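Local atomic coordinates of DNA replication protein DnaC (Aquifex aeolicus, PDB entry 3ECC), a protein that probably loads the replicative helicase during the initiation of DNA replication, binding ATP and magnesium through a P-loop NTPase (AAA+) domain. Residues A[24-29]-A[41-46]; A[53-58]-A[135-140]. All coordinates share one frame; numbering follows the deposited sequence.

Interaction 1 (A[24-29]-A[41-46]); sequences LTIRVF and LTFVGS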
# COMPACT_ATOMS: atom_id res chain seq x y z
N LEU A 24 12.58 1.75 11.38
CA LEU A 24 12.58 0.90 12.57
C LEU A 24 11.25 0.17 12.72
O LEU A 24 11.21 -1.00 13.10
CB LEU A 24 12.92 1.71 13.84
CG LEU A 24 14.31 2.37 13.90
CD1 LEU A 24 14.42 3.34 15.06
CD2 LEU A 24 15.46 1.35 13.93
N THR A 25 10.16 0.86 12.40
CA THR A 25 8.83 0.24 12.44
C THR A 25 8.66 -0.83 11.35
O THR A 25 7.94 -1.81 11.56
CB THR A 25 7.71 1.29 12.32
OG1 THR A 25 7.88 2.29 13.33
CG2 THR A 25 6.36 0.63 12.50
N ILE A 26 9.33 -0.65 10.21
CA ILE A 26 9.28 -1.64 9.14
C ILE A 26 10.06 -2.89 9.52
O ILE A 26 9.58 -4.01 9.35
CB ILE A 26 9.83 -1.10 7.80
CG1 ILE A 26 8.95 0.04 7.27
CG2 ILE A 26 9.93 -2.21 6.76
CD1 ILE A 26 9.64 0.91 6.25
N ARG A 27 11.27 -2.69 10.04
CA ARG A 27 12.15 -3.79 10.43
C ARG A 27 11.52 -4.69 11.50
O ARG A 27 11.58 -5.92 11.41
CB ARG A 27 13.54 -3.27 10.88
CG ARG A 27 14.42 -2.76 9.73
CD ARG A 27 15.91 -2.81 10.06
NE ARG A 27 16.75 -2.44 8.92
CZ ARG A 27 17.15 -3.28 7.96
NH1 ARG A 27 16.79 -4.55 7.98
NH2 ARG A 27 17.91 -2.83 6.96
N VAL A 28 10.87 -4.07 12.49
CA VAL A 28 10.09 -4.80 13.48
C VAL A 28 8.97 -5.57 12.80
O VAL A 28 8.75 -6.74 13.08
CB VAL A 28 9.49 -3.85 14.53
CG1 VAL A 28 8.46 -4.57 15.38
CG2 VAL A 28 10.57 -3.26 15.40
N PHE A 29 8.27 -4.90 11.88
CA PHE A 29 7.14 -5.48 11.14
C PHE A 29 7.57 -6.73 10.35
O PHE A 29 7.03 -7.82 10.56
CB PHE A 29 6.51 -4.44 10.19
CG PHE A 29 5.36 -4.97 9.36
CD1 PHE A 29 4.06 -4.94 9.83
CD2 PHE A 29 5.60 -5.52 8.10
CE1 PHE A 29 3.01 -5.44 9.07
CE2 PHE A 29 4.55 -6.02 7.34
CZ PHE A 29 3.26 -5.98 7.82
N LEU A 41 1.03 -2.00 6.33
CA LEU A 41 1.47 -0.66 6.66
C LEU A 41 0.87 0.31 5.66
O LEU A 41 0.61 -0.05 4.52
CB LEU A 41 3.00 -0.56 6.62
CG LEU A 41 3.81 -1.58 7.42
CD1 LEU A 41 5.26 -1.59 6.96
CD2 LEU A 41 3.71 -1.32 8.93
N THR A 42 0.67 1.54 6.11
CA THR A 42 0.17 2.60 5.27
C THR A 42 1.12 3.79 5.29
O THR A 42 1.39 4.38 6.33
CB THR A 42 -1.23 3.05 5.72
OG1 THR A 42 -2.10 1.91 5.79
CG2 THR A 42 -1.81 4.07 4.74
N PHE A 43 1.65 4.13 4.12
CA PHE A 43 2.61 5.22 3.98
C PHE A 43 1.92 6.44 3.40
O PHE A 43 1.38 6.40 2.29
CB PHE A 43 3.76 4.82 3.06
CG PHE A 43 4.56 3.65 3.57
CD1 PHE A 43 5.62 3.85 4.44
CD2 PHE A 43 4.26 2.37 3.15
CE1 PHE A 43 6.36 2.79 4.89
CE2 PHE A 43 5.01 1.29 3.60
CZ PHE A 43 6.06 1.50 4.47
N VAL A 44 1.93 7.53 4.15
CA VAL A 44 1.30 8.77 3.74
C VAL A 44 2.36 9.85 3.61
O VAL A 44 3.39 9.78 4.27
CB VAL A 44 0.23 9.20 4.76
CG1 VAL A 44 -0.69 10.26 4.18
CG2 VAL A 44 -0.59 8.00 5.20
N GLY A 45 2.12 10.83 2.75
CA GLY A 45 3.04 11.95 2.60
C GLY A 45 3.07 12.57 1.22
O GLY A 45 2.45 12.07 0.28
N SER A 46 3.82 13.66 1.09
CA SER A 46 4.02 14.34 -0.18
C SER A 46 4.91 13.54 -1.14
O SER A 46 5.57 12.58 -0.73
CB SER A 46 4.64 15.72 0.08
OG SER A 46 3.65 16.62 0.52

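Interaction 2 (A[53-58]-A[135-140]); sequences HLAVAT and STIITT. With ADP (adenosine-5'-diphosphate), chain B.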
# COMPACT_ATOMS: atom_id res chain seq x y z
N HIS A 53 9.48 3.73 -2.26
CA HIS A 53 10.78 3.15 -1.96
C HIS A 53 10.67 2.16 -0.79
O HIS A 53 11.12 1.02 -0.89
CB HIS A 53 11.81 4.24 -1.64
CG HIS A 53 13.21 3.74 -1.53
ND1 HIS A 53 14.13 3.88 -2.55
CD2 HIS A 53 13.85 3.07 -0.54
CE1 HIS A 53 15.27 3.33 -2.18
NE2 HIS A 53 15.13 2.83 -0.97
N LEU A 54 10.06 2.62 0.30
CA LEU A 54 9.95 1.81 1.51
C LEU A 54 8.96 0.66 1.36
O LEU A 54 9.14 -0.39 1.98
CB LEU A 54 9.57 2.68 2.71
CG LEU A 54 10.72 3.52 3.24
CD1 LEU A 54 10.24 4.52 4.27
CD2 LEU A 54 11.80 2.61 3.80
N ALA A 55 7.93 0.86 0.54
CA ALA A 55 6.97 -0.18 0.21
C ALA A 55 7.60 -1.34 -0.57
O ALA A 55 7.27 -2.50 -0.34
CB ALA A 55 5.81 0.40 -0.58
N VAL A 56 8.51 -1.02 -1.49
CA VAL A 56 9.19 -2.05 -2.27
C VAL A 56 10.24 -2.74 -1.40
O VAL A 56 10.40 -3.97 -1.45
CB VAL A 56 9.83 -1.48 -3.56
CG1 VAL A 56 10.60 -2.56 -4.30
CG2 VAL A 56 8.76 -0.89 -4.46
N ALA A 57 10.92 -1.94 -0.57
CA ALA A 57 11.87 -2.45 0.42
C ALA A 57 11.20 -3.46 1.35
O ALA A 57 11.72 -4.57 1.56
CB ALA A 57 12.48 -1.31 1.22
N THR A 58 10.05 -3.09 1.90
CA THR A 58 9.32 -3.95 2.83
C THR A 58 8.93 -5.26 2.15
O THR A 58 9.04 -6.33 2.74
CB THR A 58 8.06 -3.25 3.38
OG1 THR A 58 8.40 -1.95 3.88
CG2 THR A 58 7.45 -4.06 4.50
N SER A 135 -2.66 -9.46 4.48
CA SER A 135 -1.83 -8.28 4.75
C SER A 135 -1.56 -7.49 3.49
O SER A 135 -1.20 -8.05 2.46
CB SER A 135 -0.52 -8.68 5.42
OG SER A 135 -0.05 -9.92 4.92
N THR A 136 -1.74 -6.18 3.59
CA THR A 136 -1.67 -5.32 2.43
C THR A 136 -1.02 -3.98 2.77
O THR A 136 -1.39 -3.32 3.74
CB THR A 136 -3.06 -5.11 1.77
OG1 THR A 136 -3.08 -3.87 1.06
CG2 THR A 136 -4.16 -5.09 2.82
N ILE A 137 -0.04 -3.59 1.96
CA ILE A 137 0.68 -2.35 2.17
C ILE A 137 0.22 -1.29 1.17
O ILE A 137 0.01 -1.57 -0.00
CB ILE A 137 2.20 -2.55 2.07
CG1 ILE A 137 2.65 -3.60 3.09
CG2 ILE A 137 2.94 -1.23 2.27
CD1 ILE A 137 4.07 -4.13 2.87
N ILE A 138 0.06 -0.07 1.66
CA ILE A 138 -0.49 1.01 0.84
C ILE A 138 0.42 2.22 0.92
O ILE A 138 0.95 2.53 1.98
CB ILE A 138 -1.91 1.41 1.34
CG1 ILE A 138 -2.91 0.28 1.10
CG2 ILE A 138 -2.37 2.71 0.69
CD1 ILE A 138 -4.14 0.37 1.96
N THR A 139 0.62 2.89 -0.21
CA THR A 139 1.21 4.23 -0.20
C THR A 139 0.22 5.19 -0.81
O THR A 139 -0.45 4.87 -1.79
CB THR A 139 2.56 4.30 -0.95
OG1 THR A 139 2.34 4.32 -2.37
CG2 THR A 139 3.45 3.13 -0.59
N THR A 140 0.10 6.37 -0.21
CA THR A 140 -0.91 7.32 -0.61
C THR A 140 -0.42 8.75 -0.47
O THR A 140 0.47 9.05 0.33
CB THR A 140 -2.24 7.10 0.17
OG1 THR A 140 -3.25 7.97 -0.34
CG2 THR A 140 -2.04 7.36 1.67
PB ADP B . 7.16 8.62 -3.22
O1B ADP B . 6.80 7.18 -3.52
O2B ADP B . 6.73 9.10 -1.86
O3B ADP B . 6.83 9.58 -4.33
PA ADP B . 9.65 7.61 -4.06
O1A ADP B . 9.75 6.29 -3.32
O2A ADP B . 9.14 7.36 -5.47
O3A ADP B . 8.76 8.64 -3.20
O5' ADP B . 11.07 8.37 -4.08
C5' ADP B . 11.56 9.07 -5.21
C4' ADP B . 12.98 8.61 -5.52
O4' ADP B . 13.83 8.93 -4.42
C3' ADP B . 13.05 7.11 -5.71
O3' ADP B . 13.80 6.84 -6.88
C2' ADP B . 13.73 6.58 -4.46
O2' ADP B . 14.63 5.53 -4.78
C1' ADP B . 14.50 7.76 -3.94
N9 ADP B . 14.59 7.81 -2.45
C8 ADP B . 13.67 8.28 -1.59
N7 ADP B . 14.10 8.19 -0.31
C5 ADP B . 15.33 7.67 -0.33
C6 ADP B . 16.37 7.30 0.68
N6 ADP B . 16.19 7.49 2.00
N1 ADP B . 17.52 6.78 0.22
C2 ADP B . 17.74 6.58 -1.09
N3 ADP B . 16.85 6.89 -2.05
C4 ADP B . 15.66 7.42 -1.74

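Interaction 1 (A[24-29]-A[41-46])
L41 lays its isobutyl group over one face of the F29 ring, a CH-pi contact in which CG of L41 stands 4.1 Å from the ring centroid and only 8° off the ring normal. The two methyls of the leucine spread over the ring on that face, and the closer one, CD2, comes to 3.7 Å from CD1 of F29. The phenyl group can lie here because its CG is anti to the backbone N (chi1 178°), which sends the ring from the helix down to the strand. I26 supplies the remaining apolar contacts. Its CG1 meets the other methyl of L41, CD1, at 4.0 Å, while its terminal CD1 abuts the edge of the F43 ring, 4.0 Å from CE1. The I26 and F43 side chains cross at about a right angle, and the isoleucine end meets ring edge, whereas F29 offers a face. No hydrogen bond joins the segments, and the backbones stay well apart: the axes of 24-29 and 41-45 pass 11.1 Å from each other and run nearly antiparallel, at 163°. Between these segments helix 17-31 meets the sheet of the P-loop NTPase core through apolar side chains. F33 meets the F29 ring, I26 also touches L54 and T58 of helix 51-65, and strand 40-45 lies between strands 136-141 and 174-178, with T25 reaching E175 and L177 of the latter.

Interaction 2 (A[53-58]-A[135-140])
Segment 53-58 runs almost antiparallel to strand 136-140, at 167°, with the axes approaching to 8.9 Å and A55 facing I137 at a CA to CA distance of 6.9 Å. The helix presents a small residue here: CB of A55 touches CG2 of T139 at 3.6 Å. One turn further along the helix, CG2 of T58 meets CD1 of I137 at 3.8 Å. T58 divides its two branches between helix and sheet: with CG2 anti to the backbone N, the methyl is presented to I137, and OG1 turns back to donate a 2.6 Å hydrogen bond to O of L54. That carbonyl also accepts the helical bond from N of T58, the two donors arriving from opposite faces of its plane; the OG1 bond ties down the threonine's rotation and satisfies its buried hydroxyl. T139 likewise turns its methyl to the helix, while OG1 bonds to D107 and to the backbone N of D108. H53, in the first turn of helix 51-65 and with its side chain directed away from the strand, binds ADP twice: its N donates to O1A (2.8 Å, 142°), ND1 shares a hydrogen bond with O2' of the ribose at 2.8 Å, and Y12 meets the imidazole ring. Helix 51-65, the helix after the P-loop, thereby lies on strand 136-141, itself set between strands 104-107 and 40-45, with I26 and V30 of helix 17-31 touching T58.

Interactions 1 and 2 have centres about 8 Å apart and share one sheet, strands 40-45 and 136-141 being neighbours in it. Probable backbone hydrogen bonds join them directly: N of F43 to O of I138, and O of F43 to N of T140, both 2.8 Å. On the helical side, CG2 of I26 packs 3.3 Å from OG1 of T58. The F43 ring belongs to both environments, touching I137, T139 and L54. Strand 40-45 runs through the P-loop into helix 51-65, so S46 of segment 41-46 and H53 of segment 53-58 both reach ADP, while the T139 side chain lies about 4 Å from the bound magnesium ion.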